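Local coordinates for protein 3-hydroxyacyl-CoA dehydrogenase (Brucella suis, PDB 4O5O) that probably catalyses the NAD(P)-dependent oxidation of 3-hydroxyacyl-CoA to 3-oxoacyl-CoA, at residues F16-A21 and A27-M32; A76-A81 and G86-L91; A136-E141 and A188-R193; N140-G143 and E147-V150; P182-L187 and I192-I197. One frame throughout, in Å; residues are numbered along the deposited sequence.

Contact 1 (F16-A21 and A27-M32); sequences FLITGA and AAVSKM
The carbonyl oxygen of Ala21 receives Ala27 at close range: Ala27 CA lies 3.3 Å from Ala21 O in a CA-H...O contact, and the methyl CB of Ala27 is 3.5 Å from Ala21 O. This is the strand-turn-helix opening of a Rossmann fold. Its glycine-rich turn follows the TGxxxGxG pattern of short-chain dehydrogenases, which in relatives receives the dinucleotide cofactor. Strand 16-19 and helix 27-32 run nearly antiparallel, at 162°, with their axes 8.6 Å apart. Ile18 carries much of the packing between them. With CG1 anti to the carbonyl carbon (chi1 -58°) and the chain extended beyond, CD1 reaches two residues of the helix. It meets Val29 CG1 at 3.6 Å and also lies near Ser30. Ser30 has two modelled conformers; in one of them its OG bonds to Gly26 O within the helix and also lies beside the methyl of Ala21. Earlier in the strand, Phe16 reaches the same helix a turn later, and Tyr234 and Ala235 of helix 231-243 close over Val29 and Met32. Here the curled side chain of Met32 brings its terminal methyl CE to 4.3 Å from Phe16 CE2.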
# COMPACT_ATOMS: atom_id res chain seq x y z
N PHE B 16 -12.63 -29.08 -2.18
CA PHE B 16 -12.57 -27.71 -2.72
C PHE B 16 -13.88 -27.35 -3.38
O PHE B 16 -14.47 -28.16 -4.12
CB PHE B 16 -11.49 -27.58 -3.80
CG PHE B 16 -10.07 -27.49 -3.30
CD1 PHE B 16 -9.49 -28.51 -2.56
CD2 PHE B 16 -9.29 -26.40 -3.63
CE1 PHE B 16 -8.18 -28.43 -2.14
CE2 PHE B 16 -7.96 -26.32 -3.22
CZ PHE B 16 -7.42 -27.33 -2.46
N LEU B 17 -14.34 -26.15 -3.10
CA LEU B 17 -15.45 -25.51 -3.80
C LEU B 17 -14.79 -24.42 -4.63
O LEU B 17 -14.09 -23.59 -4.05
CB LEU B 17 -16.43 -24.92 -2.78
CG LEU B 17 -17.82 -24.54 -3.24
CD1 LEU B 17 -18.47 -25.73 -3.93
CD2 LEU B 17 -18.67 -24.08 -2.07
N ILE B 18 -14.97 -24.42 -5.95
CA ILE B 18 -14.27 -23.48 -6.82
C ILE B 18 -15.24 -22.79 -7.74
O ILE B 18 -16.00 -23.46 -8.46
CB ILE B 18 -13.19 -24.19 -7.65
CG1 ILE B 18 -12.21 -24.91 -6.73
CG2 ILE B 18 -12.47 -23.20 -8.54
CD1 ILE B 18 -11.32 -25.90 -7.42
N THR B 19 -15.23 -21.45 -7.75
CA THR B 19 -16.12 -20.73 -8.63
C THR B 19 -15.38 -20.31 -9.91
O THR B 19 -14.14 -20.30 -9.96
CB THR B 19 -16.75 -19.48 -7.97
OG1 THR B 19 -15.75 -18.47 -7.83
CG2 THR B 19 -17.33 -19.81 -6.63
N GLY B 20 -16.14 -20.00 -10.96
CA GLY B 20 -15.52 -19.79 -12.27
C GLY B 20 -14.76 -21.00 -12.79
O GLY B 20 -13.84 -20.87 -13.56
N ALA B 21 -15.22 -22.19 -12.39
CA ALA B 21 -14.41 -23.40 -12.56
C ALA B 21 -14.44 -23.98 -13.96
O ALA B 21 -13.68 -24.89 -14.24
CB ALA B 21 -14.78 -24.46 -11.54
N ALA B 27 -10.67 -23.32 -13.62
CA ALA B 27 -10.41 -24.65 -14.22
C ALA B 27 -9.03 -25.17 -13.81
O ALA B 27 -8.86 -26.37 -13.51
CB ALA B 27 -10.54 -24.61 -15.74
N ALA B 28 -8.05 -24.28 -13.75
CA ALA B 28 -6.69 -24.68 -13.38
C ALA B 28 -6.62 -25.09 -11.92
O ALA B 28 -5.94 -26.05 -11.55
CB ALA B 28 -5.71 -23.56 -13.68
N VAL B 29 -7.34 -24.37 -11.05
CA VAL B 29 -7.39 -24.75 -9.64
C VAL B 29 -8.05 -26.12 -9.51
O VAL B 29 -7.58 -26.96 -8.73
CB VAL B 29 -8.11 -23.69 -8.77
CG1 VAL B 29 -8.15 -24.14 -7.31
CG2 VAL B 29 -7.38 -22.37 -8.86
N SER B 30 -9.11 -26.36 -10.26
CA SER B 30 -9.83 -27.62 -10.18
C SER B 30 -8.91 -28.78 -10.59
O SER B 30 -8.88 -29.82 -9.95
CB SER B 30 -11.07 -27.55 -11.08
OG SER B 30 -11.98 -26.54 -10.68
N LYS B 31 -8.14 -28.57 -11.65
CA LYS B 31 -7.20 -29.62 -12.15
C LYS B 31 -6.11 -29.88 -11.09
O LYS B 31 -5.78 -31.03 -10.77
CB LYS B 31 -6.61 -29.21 -13.49
CG LYS B 31 -5.62 -30.19 -14.10
CD LYS B 31 -5.09 -29.73 -15.47
CE LYS B 31 -4.05 -30.72 -16.04
NZ LYS B 31 -3.61 -30.41 -17.43
N MET B 32 -5.53 -28.80 -10.56
CA MET B 32 -4.52 -28.91 -9.53
C MET B 32 -5.03 -29.71 -8.32
O MET B 32 -4.36 -30.63 -7.83
CB MET B 32 -4.09 -27.51 -9.09
CG MET B 32 -3.10 -27.44 -7.93
SD MET B 32 -3.78 -27.65 -6.28
CE MET B 32 -4.84 -26.23 -6.14

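Contact 2 (A76-A81 and G86-L91); sequences AAIAAA and GRIDVL
Ile88 packs against two residues of helix 76-81, and nearly all the close side-chain contact is gathered there. Its terminal methyl CD1 lies 3.8 Å from Ile78 CD1 and also touches the CG2 branch of Ile78, so that one methyl sits against both arms of the opposing isoleucine. The two side chains meet at about a right angle. One turn further along the helix, Ala81 CB rests on the stem of the same residue, 3.9 Å from Ile88 CG1. The CG1 branch of Ile88 is placed opposite its carbonyl carbon (chi1 -64°), which carries CD1 across to the helix. Leu17 of the neighbouring strand and Ala136 of helix 112-137 extend this apolar cluster around Ile78.

The arrangement is the return of a helix to its sheet in a Rossmann fold: helix 71-85 ends, Gly86 leaves helical geometry with positive phi, and the chain enters strand 90-93. Toward this turn the contact is looser. Gly86 is exposed; its N stands 3.5 Å from Ala81 O and no hydrogen bond joins them. Arg87 points away from the helix and spends its charge within its own segment. Its guanidinium meets the Asp89 carboxylate side-on, on syn sides and 20° out of the carboxylate plane. Arg87 NE meets Asp89 OD2 at 3.0 Å. Arg87 NH2 meets Asp89 OD1 at 2.8 Å. Arg14 forms a second salt bridge to Asp89 OD1, and Val15 N donates to Asp89 OD2, so the buried carboxylate is probably ionised.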
# COMPACT_ATOMS: atom_id res chain seq x y z
N ALA B 76 -27.51 -23.63 -2.54
CA ALA B 76 -27.63 -24.92 -3.25
C ALA B 76 -26.27 -25.55 -3.53
O ALA B 76 -26.12 -26.77 -3.50
CB ALA B 76 -28.42 -24.78 -4.54
N ALA B 77 -25.28 -24.69 -3.78
CA ALA B 77 -23.91 -25.13 -4.08
C ALA B 77 -23.26 -25.75 -2.84
O ALA B 77 -22.65 -26.84 -2.90
CB ALA B 77 -23.09 -23.96 -4.58
N ILE B 78 -23.43 -25.09 -1.70
CA ILE B 78 -22.92 -25.64 -0.44
C ILE B 78 -23.57 -27.00 -0.19
O ILE B 78 -22.89 -27.97 0.14
CB ILE B 78 -23.27 -24.75 0.75
CG1 ILE B 78 -22.65 -23.36 0.62
CG2 ILE B 78 -22.90 -25.43 2.06
CD1 ILE B 78 -21.16 -23.31 0.46
N ALA B 79 -24.89 -27.07 -0.35
CA ALA B 79 -25.59 -28.30 -0.05
C ALA B 79 -25.17 -29.41 -1.02
O ALA B 79 -25.07 -30.57 -0.63
CB ALA B 79 -27.10 -28.09 -0.11
N ALA B 80 -24.95 -29.05 -2.28
CA ALA B 80 -24.49 -30.03 -3.26
C ALA B 80 -23.12 -30.61 -2.88
O ALA B 80 -22.88 -31.81 -3.01
CB ALA B 80 -24.46 -29.41 -4.65
N ALA B 81 -22.21 -29.76 -2.39
CA ALA B 81 -20.90 -30.21 -1.99
C ALA B 81 -20.99 -31.17 -0.77
O ALA B 81 -20.32 -32.20 -0.72
CB ALA B 81 -19.99 -29.02 -1.71
N GLY B 86 -19.53 -34.60 1.71
CA GLY B 86 -19.72 -34.63 3.16
C GLY B 86 -19.18 -33.41 3.91
O GLY B 86 -19.45 -33.27 5.10
N ARG B 87 -18.43 -32.53 3.24
CA ARG B 87 -17.73 -31.44 3.92
C ARG B 87 -17.20 -30.49 2.86
O ARG B 87 -17.17 -30.82 1.68
CB ARG B 87 -16.55 -32.00 4.76
CG ARG B 87 -15.52 -32.71 3.89
CD ARG B 87 -14.40 -33.37 4.65
NE ARG B 87 -13.61 -32.40 5.39
CZ ARG B 87 -13.57 -32.27 6.71
NH1 ARG B 87 -14.30 -33.07 7.49
NH2 ARG B 87 -12.81 -31.32 7.25
N ILE B 88 -16.79 -29.32 3.33
CA ILE B 88 -16.06 -28.33 2.54
C ILE B 88 -14.86 -27.86 3.35
O ILE B 88 -14.99 -27.45 4.51
CB ILE B 88 -16.92 -27.09 2.23
CG1 ILE B 88 -18.11 -27.48 1.35
CG2 ILE B 88 -16.09 -26.00 1.55
CD1 ILE B 88 -19.22 -26.44 1.29
N ASP B 89 -13.70 -27.89 2.72
CA ASP B 89 -12.44 -27.52 3.33
C ASP B 89 -11.85 -26.23 2.77
O ASP B 89 -11.24 -25.46 3.52
CB ASP B 89 -11.40 -28.63 3.15
CG ASP B 89 -11.77 -29.88 3.90
OD1 ASP B 89 -11.58 -29.93 5.14
OD2 ASP B 89 -12.25 -30.84 3.27
N VAL B 90 -11.98 -26.03 1.46
CA VAL B 90 -11.36 -24.89 0.80
C VAL B 90 -12.37 -24.28 -0.15
O VAL B 90 -13.04 -25.00 -0.90
CB VAL B 90 -10.10 -25.28 -0.00
CG1 VAL B 90 -9.50 -24.05 -0.67
CG2 VAL B 90 -9.07 -25.97 0.89
N LEU B 91 -12.49 -22.95 -0.12
CA LEU B 91 -13.23 -22.21 -1.17
C LEU B 91 -12.23 -21.38 -1.94
O LEU B 91 -11.43 -20.66 -1.34
CB LEU B 91 -14.26 -21.26 -0.54
CG LEU B 91 -14.92 -20.29 -1.52
CD1 LEU B 91 -15.77 -20.96 -2.59
CD2 LEU B 91 -15.75 -19.25 -0.80

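Contact 3 (A136-E141 and A188-R193); sequences AMAKNE and ARHGIR
A Schellman motif closing helix 167-187 sets His190 and Ile192 against Met137 and Ala138. Gly191, with positive phi, is the C-prime residue, and its N bonds to Ala188 O at 3.0 Å. The partner segment turns too: a type I beta turn runs from Met137 to Asn140, with Asn140 N on Met137 O at 2.9 Å.

Between the two turns the apolar part is carried by Ile192. Its CD1 methyl lies 3.6 Å from Met137 CB and rides over the backbone N of Ala138, while its other branch, CG2, touches the sulfur: Ile192 CG2 to Met137 SD is 3.9 Å. The methionine chain is extended beyond CG (chi2 168°), which brings SD to the CG2 branch, the two side chains slanting across one another.

In the Rossmann architecture this is the place where helix 112-137, packed on the sheet, meets the first residues of strand 192-199; Ile151 of the adjoining strand touches both Met137 and Ile192. Closer to the surface the contact becomes polar. The imidazole of His190 presents ND1 to the methyl of Ala138, 3.5 Å from Ala138 CB, which approaches obliquely. The same nitrogen is hydrogen-bonded to water 1, placed in the ring plane at the edge, 2.8 Å from His190 ND1. That water donates to Ala138 O, also at 2.8 Å, joining the two turns through solvent. Leu104 of a second subunit packs on both Ala138 and His190.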
# COMPACT_ATOMS: atom_id res chain seq x y z
N ALA B 136 -20.32 -23.33 6.59
CA ALA B 136 -20.12 -24.77 6.50
C ALA B 136 -18.77 -25.20 7.17
O ALA B 136 -18.72 -26.15 7.96
CB ALA B 136 -20.18 -25.19 5.04
N MET B 137 -17.69 -24.49 6.86
CA MET B 137 -16.36 -24.81 7.38
C MET B 137 -16.33 -24.76 8.91
O MET B 137 -15.62 -25.53 9.55
CB MET B 137 -15.32 -23.83 6.84
CG MET B 137 -15.00 -24.03 5.38
SD MET B 137 -14.05 -22.60 4.80
CE MET B 137 -13.79 -23.01 3.09
N ALA B 138 -17.10 -23.83 9.48
CA ALA B 138 -17.10 -23.62 10.92
C ALA B 138 -17.56 -24.89 11.66
O ALA B 138 -17.28 -25.00 12.85
CB ALA B 138 -17.96 -22.42 11.31
N LYS B 139 -18.27 -25.79 10.98
CA LYS B 139 -18.73 -27.06 11.54
C LYS B 139 -17.68 -28.16 11.53
O LYS B 139 -17.84 -29.18 12.19
CB LYS B 139 -19.96 -27.55 10.79
CG LYS B 139 -21.11 -26.56 10.83
CD LYS B 139 -22.28 -27.08 10.03
CE LYS B 139 -23.42 -26.07 9.96
NZ LYS B 139 -24.54 -26.62 9.15
N ASN B 140 -16.63 -27.98 10.75
CA ASN B 140 -15.58 -28.99 10.61
C ASN B 140 -14.86 -29.21 11.93
O ASN B 140 -14.67 -28.28 12.71
CB ASN B 140 -14.54 -28.59 9.56
CG ASN B 140 -15.07 -28.61 8.16
OD1 ASN B 140 -16.03 -29.32 7.84
ND2 ASN B 140 -14.43 -27.86 7.28
N GLU B 141 -14.41 -30.44 12.13
CA GLU B 141 -13.48 -30.74 13.20
C GLU B 141 -12.18 -29.97 12.95
O GLU B 141 -11.69 -29.95 11.81
CB GLU B 141 -13.20 -32.23 13.15
CG GLU B 141 -12.20 -32.76 14.13
CD GLU B 141 -12.10 -34.28 14.05
OE1 GLU B 141 -12.77 -34.92 13.19
OE2 GLU B 141 -11.39 -34.80 14.87
N ALA B 188 -10.77 -16.10 12.09
CA ALA B 188 -9.72 -16.67 12.93
C ALA B 188 -10.30 -17.38 14.14
O ALA B 188 -9.76 -18.38 14.58
CB ALA B 188 -8.78 -15.57 13.40
N ARG B 189 -11.40 -16.85 14.67
CA ARG B 189 -12.07 -17.47 15.82
C ARG B 189 -12.59 -18.87 15.54
O ARG B 189 -12.85 -19.62 16.47
CB ARG B 189 -13.21 -16.56 16.30
CG ARG B 189 -12.80 -15.13 16.71
CD ARG B 189 -14.02 -14.23 16.88
NE ARG B 189 -13.72 -13.01 17.62
CZ ARG B 189 -14.58 -12.00 17.77
NH1 ARG B 189 -15.80 -12.04 17.23
NH2 ARG B 189 -14.21 -10.93 18.47
N HIS B 190 -12.76 -19.19 14.26
CA HIS B 190 -13.17 -20.50 13.80
C HIS B 190 -12.05 -21.31 13.15
O HIS B 190 -12.29 -22.40 12.64
CB HIS B 190 -14.26 -20.32 12.74
CG HIS B 190 -15.47 -19.63 13.25
ND1 HIS B 190 -16.54 -20.32 13.79
CD2 HIS B 190 -15.80 -18.32 13.29
CE1 HIS B 190 -17.47 -19.45 14.15
NE2 HIS B 190 -17.05 -18.24 13.84
N GLY B 191 -10.83 -20.79 13.16
CA GLY B 191 -9.72 -21.45 12.49
C GLY B 191 -9.85 -21.47 10.97
O GLY B 191 -9.42 -22.41 10.32
N ILE B 192 -10.48 -20.44 10.40
CA ILE B 192 -10.64 -20.35 8.96
C ILE B 192 -9.78 -19.18 8.50
O ILE B 192 -10.01 -18.04 8.89
CB ILE B 192 -12.12 -20.16 8.56
CG1 ILE B 192 -12.99 -21.35 9.01
CG2 ILE B 192 -12.27 -19.93 7.06
CD1 ILE B 192 -14.47 -21.02 9.00
N ARG B 193 -8.80 -19.49 7.66
CA ARG B 193 -7.95 -18.45 7.05
C ARG B 193 -8.59 -17.84 5.82
O ARG B 193 -9.39 -18.51 5.13
CB ARG B 193 -6.58 -19.05 6.69
CG ARG B 193 -5.74 -19.41 7.89
CD ARG B 193 -4.33 -19.79 7.54
NE ARG B 193 -4.29 -21.05 6.83
CZ ARG B 193 -3.77 -21.28 5.62
NH1 ARG B 193 -3.20 -20.33 4.89
NH2 ARG B 193 -3.80 -22.50 5.13
O HOH W 1 -16.18 -23.00 14.54

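Contact 4 (N140-G143 and E147-V150); sequences NEPG and ERGV
Asn140 and Arg148 are joined by one sound hydrogen bond and one weak one, running in opposite directions. The carboxamide of Asn140 sends ND2 to Arg148 O at 2.9 Å, nearly straight at 170°, approaching along the C=O axis with the acceptor in the amide plane. In return, Arg148 NE makes a weak bond to Asn140 O, also 2.9 Å but bent to 128°. Farther round the loop, Gly143 N gives a firm bond to Glu147 O at 2.8 Å. Pro142 completes this inner layer: its CG sits 3.3 Å above one face of the Arg148 guanidinium, offset toward the rim, with Pro142 CG to Arg148 NH2 at 3.4 Å. The arginine chain, extended from CG to NE, runs alongside the proline ring.

Outside this layer, Arg148 NH1 donates to His190 O and Glu147 OE1 forms a salt bridge with Arg193. The loop thus closes on itself just before strand 149-154 of the Rossmann sheet, against the neighbouring strand 192-199. Asn140 ND2 also donates to Ile88 O. With two backbone carbonyls served by one amide nitrogen, the orientation of the Asn140 carboxamide is fixed, its nitrogen rather than its oxygen facing both acceptors.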
# COMPACT_ATOMS: atom_id res chain seq x y z
N ASN B 140 -16.63 -27.98 10.75
CA ASN B 140 -15.58 -28.99 10.61
C ASN B 140 -14.86 -29.21 11.93
O ASN B 140 -14.67 -28.28 12.71
CB ASN B 140 -14.54 -28.59 9.56
CG ASN B 140 -15.07 -28.61 8.16
OD1 ASN B 140 -16.03 -29.32 7.84
ND2 ASN B 140 -14.43 -27.86 7.28
N GLU B 141 -14.41 -30.44 12.13
CA GLU B 141 -13.48 -30.74 13.20
C GLU B 141 -12.18 -29.97 12.95
O GLU B 141 -11.69 -29.95 11.81
CB GLU B 141 -13.20 -32.23 13.15
CG GLU B 141 -12.20 -32.76 14.13
CD GLU B 141 -12.10 -34.28 14.05
OE1 GLU B 141 -12.77 -34.92 13.19
OE2 GLU B 141 -11.39 -34.80 14.87
N PRO B 142 -11.60 -29.33 13.98
CA PRO B 142 -10.30 -28.68 13.73
C PRO B 142 -9.21 -29.69 13.34
O PRO B 142 -9.12 -30.76 13.93
CB PRO B 142 -10.02 -27.92 15.03
CG PRO B 142 -11.40 -27.68 15.59
CD PRO B 142 -12.12 -28.99 15.31
N GLY B 143 -8.46 -29.34 12.30
CA GLY B 143 -7.36 -30.14 11.81
C GLY B 143 -6.06 -29.62 12.35
O GLY B 143 -6.00 -29.07 13.45
N GLU B 147 -7.01 -25.61 12.37
CA GLU B 147 -7.54 -25.09 11.12
C GLU B 147 -8.77 -25.85 10.70
O GLU B 147 -8.76 -27.08 10.64
CB GLU B 147 -6.45 -25.14 10.03
CG GLU B 147 -6.84 -24.43 8.75
CD GLU B 147 -5.65 -24.03 7.88
OE1 GLU B 147 -4.68 -23.44 8.38
OE2 GLU B 147 -5.72 -24.24 6.68
N ARG B 148 -9.85 -25.13 10.41
CA ARG B 148 -11.09 -25.70 9.89
C ARG B 148 -11.31 -25.47 8.39
O ARG B 148 -12.13 -26.14 7.80
CB ARG B 148 -12.31 -25.14 10.66
CG ARG B 148 -12.49 -25.68 12.07
CD ARG B 148 -13.84 -25.20 12.57
NE ARG B 148 -14.15 -25.72 13.88
CZ ARG B 148 -13.73 -25.19 15.02
NH1 ARG B 148 -12.96 -24.13 15.02
NH2 ARG B 148 -14.09 -25.75 16.18
N GLY B 149 -10.61 -24.51 7.80
CA GLY B 149 -10.82 -24.22 6.41
C GLY B 149 -9.98 -23.07 5.93
O GLY B 149 -9.36 -22.36 6.72
N VAL B 150 -9.96 -22.90 4.61
CA VAL B 150 -9.23 -21.83 3.95
C VAL B 150 -10.11 -21.24 2.85
O VAL B 150 -10.68 -22.00 2.07
CB VAL B 150 -7.92 -22.36 3.30
CG1 VAL B 150 -7.11 -21.22 2.72
CG2 VAL B 150 -7.10 -23.16 4.31

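Contact 5 (P182-L187 and I192-I197); sequences PVAREL and IRVMTI
Helix 182-187 and strand 192-197 run almost antiparallel, at 169°, with their axes 7.2 Å apart, and the short turn between them is closed by Ile192 N bonding to Leu187 O at 3.1 Å, part of the Schellman end of the helix. This is the helix-to-strand return of a Rossmann crossover, in which the helix lies on the sheet that the chain re-enters at Ile192. Val194 is the residue the helix settles on. With CG1 anti to the backbone N (chi1 -175°), CG2 falls anti to the carbonyl carbon and projects among three helix residues. Val194 CG2 is 3.8 Å from Val183 CG1, with Ala184 CA and Leu187 CD1 as further neighbours. The small Ala184 lets the backbones come near, its CB 4.0 Å from Val194 CB. Leu187 spans both strand residues that face the helix, its CB against Ile192 and its CD1 reaching Val194 as well. Leu130 and Ala134 of helix 112-137 pack beside Val183 and Leu187, continuing this buried apolar layer. The outer side of the helix serves the assembly: Arg185 bonds to Gly162 O and Glu186 to the backbone N of Val103, both of a second subunit. At the edge of the packing, water 2 donates to two carbonyls, 2.8 Å from Ala184 O on the helix and 2.8 Å from Ile192 O on the strand.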
# COMPACT_ATOMS: atom_id res chain seq x y z
N PRO B 182 -10.72 -7.74 7.53
CA PRO B 182 -11.80 -7.87 8.48
C PRO B 182 -12.42 -9.26 8.50
O PRO B 182 -12.86 -9.72 9.56
CB PRO B 182 -12.83 -6.81 8.01
CG PRO B 182 -12.44 -6.47 6.59
CD PRO B 182 -10.94 -6.62 6.60
N VAL B 183 -12.47 -9.92 7.35
CA VAL B 183 -12.99 -11.29 7.32
C VAL B 183 -12.02 -12.25 8.01
O VAL B 183 -12.44 -13.04 8.83
CB VAL B 183 -13.36 -11.71 5.90
CG1 VAL B 183 -13.83 -13.15 5.86
CG2 VAL B 183 -14.43 -10.81 5.34
N ALA B 184 -10.73 -12.14 7.73
CA ALA B 184 -9.74 -12.98 8.39
C ALA B 184 -9.74 -12.78 9.90
O ALA B 184 -9.65 -13.74 10.65
CB ALA B 184 -8.34 -12.74 7.83
N ARG B 185 -9.84 -11.54 10.34
CA ARG B 185 -9.84 -11.25 11.76
C ARG B 185 -10.99 -11.98 12.47
O ARG B 185 -10.84 -12.50 13.57
CB ARG B 185 -9.95 -9.76 12.00
CG ARG B 185 -8.64 -9.03 11.82
CD ARG B 185 -8.80 -7.51 11.79
NE ARG B 185 -7.55 -6.87 12.16
CZ ARG B 185 -7.41 -5.56 12.33
NH1 ARG B 185 -8.38 -4.71 12.01
NH2 ARG B 185 -6.25 -5.10 12.79
N GLU B 186 -12.16 -11.98 11.86
CA GLU B 186 -13.30 -12.64 12.47
C GLU B 186 -13.18 -14.16 12.38
O GLU B 186 -13.39 -14.90 13.38
CB GLU B 186 -14.58 -12.22 11.77
CG GLU B 186 -15.80 -12.91 12.37
CD GLU B 186 -17.05 -12.74 11.55
OE1 GLU B 186 -17.14 -11.73 10.82
OE2 GLU B 186 -17.95 -13.63 11.66
N LEU B 187 -12.91 -14.63 11.17
CA LEU B 187 -12.94 -16.10 10.94
C LEU B 187 -11.78 -16.84 11.63
O LEU B 187 -11.83 -18.05 11.76
CB LEU B 187 -13.04 -16.42 9.46
CG LEU B 187 -14.33 -15.92 8.78
CD1 LEU B 187 -14.37 -16.38 7.34
CD2 LEU B 187 -15.60 -16.34 9.52
N ILE B 192 -10.48 -20.44 10.40
CA ILE B 192 -10.64 -20.35 8.96
C ILE B 192 -9.78 -19.18 8.50
O ILE B 192 -10.01 -18.04 8.89
CB ILE B 192 -12.12 -20.16 8.56
CG1 ILE B 192 -12.99 -21.35 9.01
CG2 ILE B 192 -12.27 -19.93 7.06
CD1 ILE B 192 -14.47 -21.02 9.00
N ARG B 193 -8.80 -19.49 7.66
CA ARG B 193 -7.95 -18.45 7.05
C ARG B 193 -8.59 -17.84 5.82
O ARG B 193 -9.39 -18.51 5.13
CB ARG B 193 -6.58 -19.05 6.69
CG ARG B 193 -5.74 -19.41 7.89
CD ARG B 193 -4.33 -19.79 7.54
NE ARG B 193 -4.29 -21.05 6.83
CZ ARG B 193 -3.77 -21.28 5.62
NH1 ARG B 193 -3.20 -20.33 4.89
NH2 ARG B 193 -3.80 -22.50 5.13
N VAL B 194 -8.22 -16.59 5.54
CA VAL B 194 -8.75 -15.86 4.40
C VAL B 194 -7.59 -15.14 3.76
O VAL B 194 -6.91 -14.33 4.40
CB VAL B 194 -9.84 -14.86 4.83
CG1 VAL B 194 -10.47 -14.21 3.62
CG2 VAL B 194 -10.90 -15.53 5.68
N MET B 195 -7.38 -15.46 2.48
CA MET B 195 -6.30 -14.91 1.67
C MET B 195 -6.81 -14.46 0.33
O MET B 195 -7.84 -14.94 -0.15
CB MET B 195 -5.24 -15.97 1.43
CG MET B 195 -4.33 -16.23 2.62
SD MET B 195 -3.19 -14.89 2.94
CE MET B 195 -2.32 -14.78 1.38
N THR B 196 -6.06 -13.57 -0.29
CA THR B 196 -6.40 -13.06 -1.62
C THR B 196 -5.19 -13.09 -2.51
O THR B 196 -4.10 -12.76 -2.09
CB THR B 196 -6.97 -11.64 -1.51
OG1 THR B 196 -8.18 -11.73 -0.77
CG2 THR B 196 -7.25 -11.00 -2.87
N ILE B 197 -5.39 -13.54 -3.75
CA ILE B 197 -4.37 -13.43 -4.79
C ILE B 197 -4.79 -12.34 -5.75
O ILE B 197 -5.97 -12.29 -6.15
CB ILE B 197 -4.19 -14.75 -5.58
CG1 ILE B 197 -3.77 -15.91 -4.67
CG2 ILE B 197 -3.21 -14.59 -6.73
CD1 ILE B 197 -3.86 -17.31 -5.27
O HOH W 2 -8.33 -16.09 9.97

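In the fold
All five contacts reach the same parallel seven-stranded sheet of the Rossmann fold. Contact 1 comes first along the chain, on strand 15-19; contact 2 follows on the neighbouring strand 90-93, their centres 13 Å apart. Contact 3 opens at the end of helix 112-137 and contact 4 in the loop that follows; they share Asn140 and Glu141, with centres only 5 Å apart. Contact 4 leads into strand 149-154, while contacts 3 and 5 share the start of strand 192-199. Contacts 2 and 4 are linked by a backbone bond between Leu91 and Val150. The series thus passes from the probable cofactor turn to the subunit interface, where contacts 3, 4 and 5 meet neighbouring subunits.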